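Long-range contacts in Non-reducing end beta-L-arabinofuranosidase (Bacteroides thetaiotaomicron, PDB 5MQO), which probably hydrolyses glycosidic bonds in plant pectin as a family GH127 glycoside hydrolase, with an aceric acidase role indicated for it: residues Arg271-Ser276 with Arg284-Asp289; Asp346-Asp351 with Asp358-Val363; Asn484-Asn489 with Leu531-Pro536; Gly513-Thr518 with Leu575-Pro580. One frame throughout, in Å; residues are numbered along the deposited sequence.

In the fold
Interaction 1, partly buried, and interaction 2, at the surface, belong to the catalytic domain; interactions 3 and 4 are buried in the middle domain. Interactions 1 and 2 adjoin, their centres about 16 Å apart: the guanidinium of R284, from interaction 1, probably donates a hydrogen bond to the carbonyl of S359 in interaction 2. Interaction 1 joins two parts of one loop without a hydrogen bond across it, whereas interaction 2 is a small hairpin held by backbone bonds. Interactions 3 and 4, with centres about 9 Å apart, share a core in which Y486 packs on L575 and M577. Side chains bind backbone carbonyls in interaction 3; main-chain pairing and apolar packing make interaction 4.

Interaction 1: residues Arg271-Ser276 with Arg284-Asp289; sequences RGMVES and RIPFRD
The carbonyl of R271 points at the backbone of P286, and here the two parts of the loop between helices 258-270 and 297-314 come closest. R271 O lies 3.3 Å from P286 CA in a CA-H...O contact with an angle of 158° at the hydrogen. Beside it G272 sits directly against the I285-P286 peptide, its CA 4.2 Å from that of P286. A side chain at G272 would run into that peptide, and its positive phi of 80° also suits a glycine.

The outer side is looser. M273 is exposed, and its chain, bent at both chi2 and chi3, crosses the P286 ring at about a right angle with SD 4.1 Å from P286 CG. The same ring carbon lies 4.0 Å from G272 O. On the inner side, F287 turns its ring from R271-S276 toward L303 and V307 of helix 297-314 and L323 of helix 317-333, while the guanidinium of R271 is bound by the carbonyl of N281 and the hydroxyl of Y245.

No hydrogen bond spans the two segments, so their mutual fit rests on close backbone apposition and van der Waals contact, with the polar grip on R271 supplied by residues outside them.

Interaction 2: residues Asp346-Asp351 with Asp358-Val363; sequences DGTSPD and DSIQKV
A two-stranded antiparallel beta hairpin, at the surface of the catalytic domain, pairs strand 347-349 with strand 361-364. Four backbone hydrogen bonds close it. G347 and V363 form one hydrogen-bonded pair, in which V363 N reaches G347 O at 2.8 Å and G347 N returns to V363 O at 3.2 Å; both donors stand well above the carbonyl planes. S349 and Q361 form the other, with S349 N bound to Q361 O at 2.9 Å in the carbonyl plane, and Q361 N to S349 O at 3.0 Å in a nearly straight bond of 175°.

Between them T348 and K362 make a non-hydrogen-bonded pair on the exposed face. There T348 leans on I360, with CB 3.7 Å from I360 CG2; that methyl also meets P350 O, just past the cis peptide between S349 and P350. The opposite face carries S349, Q361 and the buried V363. An alanine in place of V363 would probably leave a gap beside S349 CB and G347, where the two methyls now pack. S349 OG and the amide of Q361 bind the loop at D279, the latter also reaching G277 O. V363 CG1, anti to its carbonyl carbon (chi1 -55°), rests 3.5 Å from S349 CB.

Interaction 3: residues Asn484-Asn489 with Leu531-Pro536; sequences NLYGAN and LFFRIP
N484 and Y486 lie in the irregular chain between strands 480-483 and 489-494, and they meet the end of strand 529-535 around R534. The backbones come closest at N484 and R534, whose CA atoms are 5.8 Å apart, so the bonds across the gap are made by side chains to backbone carbonyls.

R534 sends its side chain past N484. With CG anti to the backbone N (chi1 -176°) and a bend at chi3, the chain brings NE to 3.1 Å from N484 O. This bond is in the guanidinium plane and falls on a lone pair of the carbonyl, while R534 NH1 adds a weak bond to the same oxygen at 3.4 Å. One guanidinium face has P536 CD above it, offset toward the rim.

In return, Y486 reaches the backbone of R534. Its hydroxyl donates to R534 O at 2.6 Å, in the carbonyl plane and on a lone pair, and the oxygen also lies at the edge of the tyrosine ring. Y486 OH is 3.4 Å from F533 CB as well. A phenylalanine in place of Y486 would probably leave R534 O without this buried donor.

The far nitrogens of R534 form salt bridges with E406 and E409 of helix 402-416, which probably help balance its buried charge. Y486 stands edge-to-face with Y509 and touches L575 and M577 of strand 572-577, while F533 packs on V573. The contact thus links the sheet of strand 529-535 with helix 402-416 through R534 and with the sheet of strand 572-577 through Y486 and F533.

Interaction 4: residues Gly513-Thr518 with Leu575-Pro580; sequences GNVRVT and LVMDMP
V515 and M577 cross obliquely on the buried face of the sheet, V515 CG2 lying 3.7 Å from M577 CE. The bend of the methionine at chi3 (-73°) places CE there, and this methyl is also close to G513 O. L575 stands on the same face opposite V515, their CB atoms 4.2 Å apart. N514 and V576 are oriented otherwise: on the other, more open face they lie side by side and point the same way, with N514 OD1 3.4 Å from V576 CG1, a polar atom resting against a methyl.

Antiparallel pairing sets which side chains share a face. V515 and L575 are a hydrogen-bonded pair, in which V515 N meets L575 O at 2.8 Å nearly along the C=O axis; the returning bond from L575 N to V515 O is weak. M577 N donates to G513 O at 2.7 Å with an angle of 166°, extending the ladder beyond the non-hydrogen-bonded pair of N514 and V576.

At G513 the packing is tight. A side chain there would run into M577 O, and M579, beyond the strand end, brings its CE to 3.6 Å from G513 CA.

Strands 514-521 and 572-577 are neighbours inside a seven-stranded antiparallel sheet. Strand 500-506 flanks the first and receives V515 and V517 side chains on Q505 and L503; strand 542-546 flanks the second, with V576 bonded through its backbone to A543.

Interaction 1: residues Arg271-Ser276 with Arg284-Asp289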
loop_
_atom_site.group_PDB
_atom_site.type_symbol
_atom_site.label_atom_id
_atom_site.label_comp_id
_atom_site.label_asym_id
_atom_site.label_seq_id
_atom_site.Cartn_x
_atom_site.Cartn_y
_atom_site.Cartn_z
ATOM N N ARG A 271 -7.043 -13.791 20.544
ATOM C CA ARG A 271 -5.809 -14.280 19.963
ATOM C C ARG A 271 -4.960 -14.879 21.030
ATOM O O ARG A 271 -4.638 -14.212 22.001
ATOM C CB ARG A 271 -4.970 -13.177 19.357
ATOM C CG ARG A 271 -5.577 -12.603 18.143
ATOM C CD ARG A 271 -4.572 -11.917 17.261
ATOM N NE ARG A 271 -5.082 -12.129 15.920
ATOM C CZ ARG A 271 -4.643 -13.046 15.080
ATOM N NH1 ARG A 271 -3.595 -13.803 15.374
ATOM N NH2 ARG A 271 -5.229 -13.167 13.898
ATOM N N GLY A 272 -4.575 -16.132 20.829
ATOM C CA GLY A 272 -3.641 -16.799 21.713
ATOM C C GLY A 272 -4.239 -17.338 22.981
ATOM O O GLY A 272 -3.507 -17.660 23.882
ATOM N N MET A 273 -5.563 -17.451 23.045
ATOM C CA MET A 273 -6.248 -18.071 24.167
ATOM C C MET A 273 -6.786 -19.406 23.629
ATOM O O MET A 273 -7.948 -19.760 23.776
ATOM C CB MET A 273 -7.341 -17.132 24.698
ATOM C CG MET A 273 -6.881 -15.702 25.005
ATOM S SD MET A 273 -5.645 -15.451 26.323
ATOM C CE MET A 273 -6.677 -15.420 27.786
ATOM N N VAL A 274 -5.891 -20.154 22.999
ATOM C CA VAL A 274 -6.247 -21.369 22.288
ATOM C C VAL A 274 -5.043 -22.283 22.367
ATOM O O VAL A 274 -3.914 -21.828 22.505
ATOM C CB VAL A 274 -6.694 -21.054 20.822
ATOM C CG1 VAL A 274 -6.402 -22.186 19.824
ATOM C CG2 VAL A 274 -8.183 -20.683 20.791
ATOM N N GLU A 275 -5.306 -23.578 22.335
ATOM C CA GLU A 275 -4.249 -24.558 22.263
ATOM C C GLU A 275 -3.533 -24.475 20.898
ATOM O O GLU A 275 -4.181 -24.366 19.851
ATOM C CB GLU A 275 -4.838 -25.952 22.470
ATOM C CG GLU A 275 -5.326 -26.207 23.883
ATOM C CD GLU A 275 -5.997 -27.561 24.016
ATOM O OE1 GLU A 275 -6.968 -27.793 23.272
ATOM O OE2 GLU A 275 -5.566 -28.381 24.858
ATOM N N SER A 276 -2.202 -24.528 20.926
ATOM C CA SER A 276 -1.374 -24.541 19.714
ATOM C C SER A 276 -1.886 -23.606 18.577
ATOM O O SER A 276 -2.294 -24.017 17.467
ATOM C CB SER A 276 -1.133 -25.988 19.255
ATOM O OG SER A 276 -2.279 -26.790 19.489
ATOM N N ARG A 284 0.222 -17.757 18.516
ATOM C CA ARG A 284 0.883 -18.681 19.454
ATOM C C ARG A 284 0.725 -18.125 20.867
ATOM O O ARG A 284 0.420 -18.865 21.806
ATOM C CB ARG A 284 2.382 -18.883 19.145
ATOM C CG ARG A 284 3.025 -20.041 19.916
ATOM C CD ARG A 284 4.503 -19.844 20.251
ATOM N NE ARG A 284 5.405 -20.037 19.101
ATOM C CZ ARG A 284 6.074 -21.160 18.794
ATOM N NH1 ARG A 284 5.961 -22.244 19.527
ATOM N NH2 ARG A 284 6.875 -21.205 17.723
ATOM N N ILE A 285 0.907 -16.815 20.980
ATOM C CA ILE A 285 0.828 -16.064 22.236
ATOM C C ILE A 285 -0.209 -14.952 22.080
ATOM O O ILE A 285 -0.534 -14.569 20.963
ATOM C CB ILE A 285 2.224 -15.498 22.632
ATOM C CG1 ILE A 285 2.657 -14.307 21.723
ATOM C CG2 ILE A 285 3.261 -16.625 22.602
ATOM C CD1 ILE A 285 4.113 -13.890 21.833
ATOM N N PRO A 286 -0.743 -14.431 23.193
ATOM C CA PRO A 286 -1.680 -13.306 23.095
ATOM C C PRO A 286 -1.146 -12.083 22.366
ATOM O O PRO A 286 0.049 -11.901 22.278
ATOM C CB PRO A 286 -1.935 -12.965 24.560
ATOM C CG PRO A 286 -1.843 -14.293 25.214
ATOM C CD PRO A 286 -0.666 -14.927 24.574
ATOM N N PHE A 287 -2.026 -11.238 21.858
ATOM C CA PHE A 287 -1.562 -10.071 21.126
ATOM C C PHE A 287 -0.735 -9.137 21.984
ATOM O O PHE A 287 0.237 -8.568 21.502
ATOM C CB PHE A 287 -2.672 -9.293 20.433
ATOM C CG PHE A 287 -2.144 -8.127 19.674
ATOM C CD1 PHE A 287 -1.426 -8.329 18.500
ATOM C CD2 PHE A 287 -2.250 -6.830 20.181
ATOM C CE1 PHE A 287 -0.880 -7.238 17.803
ATOM C CE2 PHE A 287 -1.684 -5.746 19.517
ATOM C CZ PHE A 287 -1.008 -5.940 18.329
ATOM N N ARG A 288 -1.074 -9.006 23.256
ATOM C CA ARG A 288 -0.408 -8.002 24.099
ATOM C C ARG A 288 1.015 -8.383 24.469
ATOM O O ARG A 288 1.771 -7.529 24.906
ATOM C CB ARG A 288 -1.263 -7.681 25.319
ATOM C CG ARG A 288 -2.594 -7.074 24.907
ATOM C CD ARG A 288 -3.472 -6.652 26.084
ATOM N NE ARG A 288 -4.608 -5.848 25.636
ATOM C CZ ARG A 288 -5.670 -6.322 24.970
ATOM N NH1 ARG A 288 -5.802 -7.625 24.647
ATOM N NH2 ARG A 288 -6.630 -5.476 24.609
ATOM N N ASP A 289 1.379 -9.649 24.253
ATOM C CA ASP A 289 2.762 -10.139 24.428
ATOM C C ASP A 289 3.615 -9.996 23.177
ATOM O O ASP A 289 4.804 -10.191 23.255
ATOM C CB ASP A 289 2.778 -11.615 24.877
ATOM C CG ASP A 289 2.036 -11.841 26.193
ATOM O OD1 ASP A 289 2.369 -11.169 27.195
ATOM O OD2 ASP A 289 1.117 -12.691 26.225
#

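Interaction 2: residues Asp346-Asp351 with Asp358-Val363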
loop_
_atom_site.group_PDB
_atom_site.type_symbol
_atom_site.label_atom_id
_atom_site.label_comp_id
_atom_site.label_asym_id
_atom_site.label_seq_id
_atom_site.Cartn_x
_atom_site.Cartn_y
_atom_site.Cartn_z
ATOM N N ASP A 346 8.667 -20.372 2.375
ATOM C CA ASP A 346 8.494 -21.360 3.434
ATOM C C ASP A 346 9.618 -21.202 4.428
ATOM O O ASP A 346 10.696 -20.818 4.043
ATOM C CB ASP A 346 8.590 -22.789 2.889
ATOM C CG ASP A 346 7.595 -23.091 1.776
ATOM O OD1 ASP A 346 6.348 -23.114 1.968
ATOM O OD2 ASP A 346 8.090 -23.372 0.682
ATOM N N GLY A 347 9.408 -21.534 5.690
ATOM C CA GLY A 347 10.499 -21.521 6.657
ATOM C C GLY A 347 10.061 -21.954 8.046
ATOM O O GLY A 347 8.992 -22.571 8.221
ATOM N N THR A 348 10.875 -21.608 9.039
ATOM C CA THR A 348 10.605 -21.968 10.427
ATOM C C THR A 348 10.677 -20.734 11.319
ATOM O O THR A 348 11.473 -19.853 11.068
ATOM C CB THR A 348 11.606 -23.015 10.935
ATOM O OG1 THR A 348 12.932 -22.623 10.571
ATOM C CG2 THR A 348 11.333 -24.339 10.312
ATOM N N SER A 349 9.825 -20.705 12.345
ATOM C CA SER A 349 9.788 -19.674 13.383
ATOM C C SER A 349 9.741 -20.300 14.809
ATOM O O SER A 349 8.947 -21.222 15.071
ATOM C CB SER A 349 8.564 -18.790 13.188
ATOM O OG SER A 349 8.592 -17.686 14.069
ATOM N N PRO A 350 10.621 -19.884 15.714
ATOM C CA PRO A 350 11.846 -19.146 15.419
ATOM C C PRO A 350 12.952 -19.945 14.640
ATOM O O PRO A 350 12.898 -21.186 14.532
ATOM C CB PRO A 350 12.339 -18.799 16.813
ATOM C CG PRO A 350 11.957 -19.987 17.633
ATOM C CD PRO A 350 10.654 -20.480 17.065
ATOM N N ASP A 351 13.948 -19.202 14.150
ATOM C CA ASP A 351 15.031 -19.707 13.278
ATOM C C ASP A 351 16.371 -19.635 14.014
ATOM O O ASP A 351 16.971 -18.558 14.159
ATOM C CB ASP A 351 15.098 -18.875 11.966
ATOM C CG ASP A 351 16.064 -19.443 10.920
ATOM O OD1 ASP A 351 16.726 -20.452 11.166
ATOM O OD2 ASP A 351 16.161 -18.869 9.823
ATOM N N ASP A 358 9.805 -29.157 19.011
ATOM C CA ASP A 358 8.320 -29.106 18.953
ATOM C C ASP A 358 7.758 -27.692 19.050
ATOM O O ASP A 358 6.632 -27.453 18.615
ATOM C CB ASP A 358 7.694 -29.973 20.045
ATOM C CG ASP A 358 8.030 -31.447 19.871
ATOM O OD1 ASP A 358 8.939 -31.782 19.075
ATOM O OD2 ASP A 358 7.396 -32.281 20.536
ATOM N N SER A 359 8.543 -26.773 19.626
ATOM C CA SER A 359 8.253 -25.330 19.594
ATOM C C SER A 359 8.528 -24.651 18.244
ATOM O O SER A 359 7.978 -23.576 17.984
ATOM C CB SER A 359 9.049 -24.594 20.677
ATOM O OG SER A 359 8.566 -24.914 21.963
ATOM N N ILE A 360 9.387 -25.249 17.411
ATOM C CA ILE A 360 9.742 -24.694 16.097
ATOM C C ILE A 360 8.679 -25.048 15.053
ATOM O O ILE A 360 8.478 -26.210 14.726
ATOM C CB ILE A 360 11.128 -25.171 15.637
ATOM C CG1 ILE A 360 12.180 -24.763 16.672
ATOM C CG2 ILE A 360 11.475 -24.587 14.264
ATOM C CD1 ILE A 360 13.517 -25.430 16.477
ATOM N N GLN A 361 8.003 -24.033 14.524
ATOM C CA GLN A 361 6.875 -24.248 13.623
ATOM C C GLN A 361 7.233 -23.873 12.201
ATOM O O GLN A 361 8.134 -23.087 11.987
ATOM C CB GLN A 361 5.720 -23.371 14.052
ATOM C CG GLN A 361 5.121 -23.691 15.413
ATOM C CD GLN A 361 4.124 -22.639 15.868
ATOM O OE1 GLN A 361 3.995 -21.556 15.263
ATOM N NE2 GLN A 361 3.434 -22.938 16.938
ATOM N N LYS A 362 6.513 -24.423 11.228
ATOM C CA LYS A 362 6.550 -23.908 9.847
ATOM C C LYS A 362 5.813 -22.560 9.703
ATOM O O LYS A 362 4.812 -22.315 10.369
ATOM C CB LYS A 362 6.016 -24.938 8.839
ATOM C CG LYS A 362 7.027 -26.045 8.539
ATOM C CD LYS A 362 6.375 -27.338 8.081
ATOM C CE LYS A 362 5.587 -27.132 6.802
ATOM N NZ LYS A 362 4.557 -28.186 6.653
ATOM N N VAL A 363 6.355 -21.692 8.840
ATOM C CA VAL A 363 5.679 -20.462 8.386
ATOM C C VAL A 363 5.610 -20.496 6.863
ATOM O O VAL A 363 6.252 -21.320 6.224
ATOM C CB VAL A 363 6.388 -19.176 8.891
ATOM C CG1 VAL A 363 6.531 -19.212 10.400
ATOM C CG2 VAL A 363 7.768 -18.978 8.263
#

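Interaction 3: residues Asn484-Asn489 with Leu531-Pro536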
loop_
_atom_site.group_PDB
_atom_site.type_symbol
_atom_site.label_atom_id
_atom_site.label_comp_id
_atom_site.label_asym_id
_atom_site.label_seq_id
_atom_site.Cartn_x
_atom_site.Cartn_y
_atom_site.Cartn_z
ATOM N N ASN A 484 -0.544 14.793 1.985
ATOM C CA ASN A 484 0.175 13.569 2.218
ATOM C C ASN A 484 0.754 12.907 0.964
ATOM O O ASN A 484 1.930 12.575 0.948
ATOM C CB ASN A 484 -0.744 12.615 2.958
ATOM C CG ASN A 484 -0.988 13.067 4.375
ATOM O OD1 ASN A 484 -0.047 13.264 5.114
ATOM N ND2 ASN A 484 -2.243 13.241 4.753
ATOM N N LEU A 485 -0.047 12.688 -0.073
ATOM C CA LEU A 485 0.485 12.111 -1.316
ATOM C C LEU A 485 0.315 13.084 -2.435
ATOM O O LEU A 485 -0.806 13.288 -2.882
ATOM C CB LEU A 485 -0.192 10.802 -1.725
ATOM C CG LEU A 485 -0.142 9.577 -0.801
ATOM C CD1 LEU A 485 -0.317 8.313 -1.637
ATOM C CD2 LEU A 485 1.111 9.511 0.064
ATOM N N TYR A 486 1.449 13.628 -2.902
ATOM C CA TYR A 486 1.491 14.587 -3.994
ATOM C C TYR A 486 1.117 13.946 -5.328
ATOM O O TYR A 486 1.451 12.791 -5.609
ATOM C CB TYR A 486 2.874 15.294 -4.069
ATOM C CG TYR A 486 3.251 15.996 -2.767
ATOM C CD1 TYR A 486 2.453 17.024 -2.257
ATOM C CD2 TYR A 486 4.375 15.626 -2.036
ATOM C CE1 TYR A 486 2.746 17.651 -1.058
ATOM C CE2 TYR A 486 4.677 16.259 -0.823
ATOM C CZ TYR A 486 3.849 17.264 -0.338
ATOM O OH TYR A 486 4.089 17.918 0.843
ATOM N N GLY A 487 0.433 14.730 -6.154
ATOM C CA GLY A 487 -0.085 14.299 -7.457
ATOM C C GLY A 487 -1.149 15.297 -7.903
ATOM O O GLY A 487 -1.865 15.877 -7.070
ATOM N N ALA A 488 -1.250 15.508 -9.212
ATOM C CA ALA A 488 -2.156 16.504 -9.740
ATOM C C ALA A 488 -3.573 16.092 -9.401
ATOM O O ALA A 488 -3.952 14.956 -9.681
ATOM C CB ALA A 488 -1.991 16.616 -11.234
ATOM N N ASN A 489 -4.334 17.008 -8.788
ATOM C CA ASN A 489 -5.674 16.719 -8.314
ATOM C C ASN A 489 -6.519 17.968 -8.010
ATOM O O ASN A 489 -5.989 19.051 -7.805
ATOM C CB ASN A 489 -5.593 15.853 -7.040
ATOM C CG ASN A 489 -5.070 16.626 -5.822
ATOM O OD1 ASN A 489 -5.699 17.580 -5.336
ATOM N ND2 ASN A 489 -3.943 16.200 -5.310
ATOM N N LEU A 531 -2.237 24.972 6.193
ATOM C CA LEU A 531 -2.013 23.990 5.133
ATOM C C LEU A 531 -0.692 23.329 5.425
ATOM O O LEU A 531 0.347 23.984 5.392
ATOM C CB LEU A 531 -1.952 24.641 3.745
ATOM C CG LEU A 531 -3.277 25.088 3.120
ATOM C CD1 LEU A 531 -3.052 25.564 1.685
ATOM C CD2 LEU A 531 -4.333 23.996 3.139
ATOM N N PHE A 532 -0.724 22.032 5.694
ATOM C CA PHE A 532 0.485 21.296 6.061
ATOM C C PHE A 532 0.994 20.578 4.832
ATOM O O PHE A 532 0.196 19.983 4.099
ATOM C CB PHE A 532 0.186 20.272 7.129
ATOM C CG PHE A 532 -0.360 20.841 8.394
ATOM C CD1 PHE A 532 -1.706 21.145 8.514
ATOM C CD2 PHE A 532 0.457 21.003 9.508
ATOM C CE1 PHE A 532 -2.231 21.639 9.701
ATOM C CE2 PHE A 532 -0.055 21.488 10.706
ATOM C CZ PHE A 532 -1.408 21.816 10.797
ATOM N N PHE A 533 2.306 20.612 4.621
ATOM C CA PHE A 533 2.956 19.875 3.513
ATOM C C PHE A 533 3.964 18.897 4.045
ATOM O O PHE A 533 4.932 19.278 4.724
ATOM C CB PHE A 533 3.652 20.842 2.544
ATOM C CG PHE A 533 2.708 21.817 1.920
ATOM C CD1 PHE A 533 2.289 22.944 2.634
ATOM C CD2 PHE A 533 2.176 21.564 0.667
ATOM C CE1 PHE A 533 1.376 23.812 2.091
ATOM C CE2 PHE A 533 1.274 22.432 0.117
ATOM C CZ PHE A 533 0.868 23.558 0.827
ATOM N N ARG A 534 3.753 17.624 3.757
ATOM C CA ARG A 534 4.709 16.614 4.198
ATOM C C ARG A 534 6.041 16.875 3.497
ATOM O O ARG A 534 6.067 17.143 2.304
ATOM C CB ARG A 534 4.186 15.202 3.918
ATOM C CG ARG A 534 5.089 14.091 4.431
ATOM C CD ARG A 534 4.416 12.749 4.315
ATOM N NE ARG A 534 4.367 12.366 2.927
ATOM C CZ ARG A 534 5.363 11.794 2.254
ATOM N NH1 ARG A 534 5.195 11.489 0.958
ATOM N NH2 ARG A 534 6.520 11.507 2.859
ATOM N N ILE A 535 7.123 16.869 4.259
ATOM C CA ILE A 535 8.470 16.767 3.702
ATOM C C ILE A 535 8.918 15.298 3.721
ATOM O O ILE A 535 9.156 14.763 4.805
ATOM C CB ILE A 535 9.482 17.583 4.516
ATOM C CG1 ILE A 535 8.968 19.017 4.743
ATOM C CG2 ILE A 535 10.842 17.533 3.825
ATOM C CD1 ILE A 535 8.390 19.684 3.506
ATOM N N PRO A 536 9.024 14.646 2.528
ATOM C CA PRO A 536 9.516 13.255 2.448
ATOM C C PRO A 536 10.846 12.970 3.144
ATOM O O PRO A 536 11.720 13.830 3.186
ATOM C CB PRO A 536 9.640 13.004 0.939
ATOM C CG PRO A 536 8.558 13.836 0.358
ATOM C CD PRO A 536 8.437 15.063 1.238
#

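Interaction 4: residues Gly513-Thr518 with Leu575-Pro580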
loop_
_atom_site.group_PDB
_atom_site.type_symbol
_atom_site.label_atom_id
_atom_site.label_comp_id
_atom_site.label_asym_id
_atom_site.label_seq_id
_atom_site.Cartn_x
_atom_site.Cartn_y
_atom_site.Cartn_z
ATOM N N GLY A 513 9.723 17.394 -8.411
ATOM C CA GLY A 513 9.410 17.692 -7.014
ATOM C C GLY A 513 8.820 19.072 -6.792
ATOM O O GLY A 513 9.040 19.643 -5.719
ATOM N N ASN A 514 8.074 19.597 -7.773
ATOM C CA ASN A 514 7.466 20.926 -7.668
ATOM C C ASN A 514 5.984 20.811 -7.516
ATOM O O ASN A 514 5.315 20.326 -8.428
ATOM C CB ASN A 514 7.742 21.760 -8.917
ATOM C CG ASN A 514 9.215 21.901 -9.200
ATOM O OD1 ASN A 514 9.994 22.296 -8.325
ATOM N ND2 ASN A 514 9.621 21.535 -10.413
ATOM N N VAL A 515 5.458 21.289 -6.386
ATOM C CA VAL A 515 4.009 21.255 -6.131
ATOM C C VAL A 515 3.424 22.656 -5.959
ATOM O O VAL A 515 4.005 23.517 -5.324
ATOM C CB VAL A 515 3.668 20.367 -4.915
ATOM C CG1 VAL A 515 2.160 20.183 -4.747
ATOM C CG2 VAL A 515 4.333 19.009 -5.078
ATOM N N ARG A 516 2.270 22.867 -6.563
ATOM C CA ARG A 516 1.558 24.094 -6.408
ATOM C C ARG A 516 0.160 23.760 -5.960
ATOM O O ARG A 516 -0.537 22.983 -6.637
ATOM C CB ARG A 516 1.501 24.852 -7.728
ATOM C CG ARG A 516 0.726 26.164 -7.664
ATOM C CD ARG A 516 0.677 26.799 -9.028
ATOM N NE ARG A 516 2.006 27.163 -9.487
ATOM C CZ ARG A 516 2.276 27.697 -10.675
ATOM N NH1 ARG A 516 1.309 27.957 -11.553
ATOM N NH2 ARG A 516 3.534 27.983 -10.973
ATOM N N VAL A 517 -0.226 24.369 -4.834
ATOM C CA VAL A 517 -1.576 24.300 -4.302
ATOM C C VAL A 517 -2.218 25.671 -4.509
ATOM O O VAL A 517 -1.706 26.702 -4.061
ATOM C CB VAL A 517 -1.587 23.844 -2.820
ATOM C CG1 VAL A 517 -3.004 23.819 -2.247
ATOM C CG2 VAL A 517 -0.983 22.450 -2.734
ATOM N N THR A 518 -3.331 25.666 -5.226
ATOM C CA THR A 518 -4.056 26.875 -5.540
ATOM C C THR A 518 -5.405 26.760 -4.859
ATOM O O THR A 518 -6.070 25.749 -5.034
ATOM C CB THR A 518 -4.253 27.004 -7.059
ATOM O OG1 THR A 518 -2.988 26.824 -7.732
ATOM C CG2 THR A 518 -4.860 28.349 -7.400
ATOM N N LEU A 575 5.454 24.267 -3.060
ATOM C CA LEU A 575 6.517 23.474 -2.465
ATOM C C LEU A 575 7.492 23.150 -3.557
ATOM O O LEU A 575 7.075 22.658 -4.604
ATOM C CB LEU A 575 5.922 22.190 -1.921
ATOM C CG LEU A 575 6.877 21.212 -1.245
ATOM C CD1 LEU A 575 7.544 21.820 -0.018
ATOM C CD2 LEU A 575 6.132 19.943 -0.870
ATOM N N VAL A 576 8.772 23.456 -3.340
ATOM C CA VAL A 576 9.843 22.969 -4.222
ATOM C C VAL A 576 10.717 22.003 -3.440
ATOM O O VAL A 576 11.432 22.422 -2.549
ATOM C CB VAL A 576 10.733 24.113 -4.774
ATOM C CG1 VAL A 576 11.809 23.576 -5.725
ATOM C CG2 VAL A 576 9.889 25.158 -5.475
ATOM N N MET A 577 10.628 20.718 -3.764
ATOM C CA MET A 577 11.473 19.663 -3.159
ATOM C C MET A 577 12.590 19.369 -4.125
ATOM O O MET A 577 12.329 19.177 -5.294
ATOM C CB MET A 577 10.674 18.362 -2.916
ATOM C CG MET A 577 9.598 18.462 -1.831
ATOM S SD MET A 577 8.278 17.198 -1.841
ATOM C CE MET A 577 7.313 17.717 -3.246
ATOM N N ASP A 578 13.832 19.374 -3.661
ATOM C CA ASP A 578 14.920 18.855 -4.481
ATOM C C ASP A 578 14.713 17.377 -4.616
ATOM O O ASP A 578 14.423 16.701 -3.640
ATOM C CB ASP A 578 16.281 19.071 -3.840
ATOM C CG ASP A 578 16.821 20.462 -4.068
ATOM O OD1 ASP A 578 16.070 21.371 -4.538
ATOM O OD2 ASP A 578 18.024 20.630 -3.756
ATOM N N MET A 579 14.884 16.878 -5.824
ATOM C CA MET A 579 14.652 15.488 -6.109
ATOM C C MET A 579 15.831 14.919 -6.883
ATOM O O MET A 579 15.708 14.506 -8.025
ATOM C CB MET A 579 13.341 15.356 -6.869
ATOM C CG MET A 579 12.891 13.921 -6.969
ATOM S SD MET A 579 11.455 13.712 -7.993
ATOM C CE MET A 579 10.198 14.193 -6.836
ATOM N N PRO A 580 16.997 14.888 -6.260
ATOM C CA PRO A 580 18.164 14.292 -6.931
ATOM C C PRO A 580 18.108 12.772 -6.980
ATOM O O PRO A 580 17.217 12.170 -6.394
ATOM C CB PRO A 580 19.315 14.698 -6.027
ATOM C CG PRO A 580 18.698 14.681 -4.655
ATOM C CD PRO A 580 17.285 15.222 -4.853
#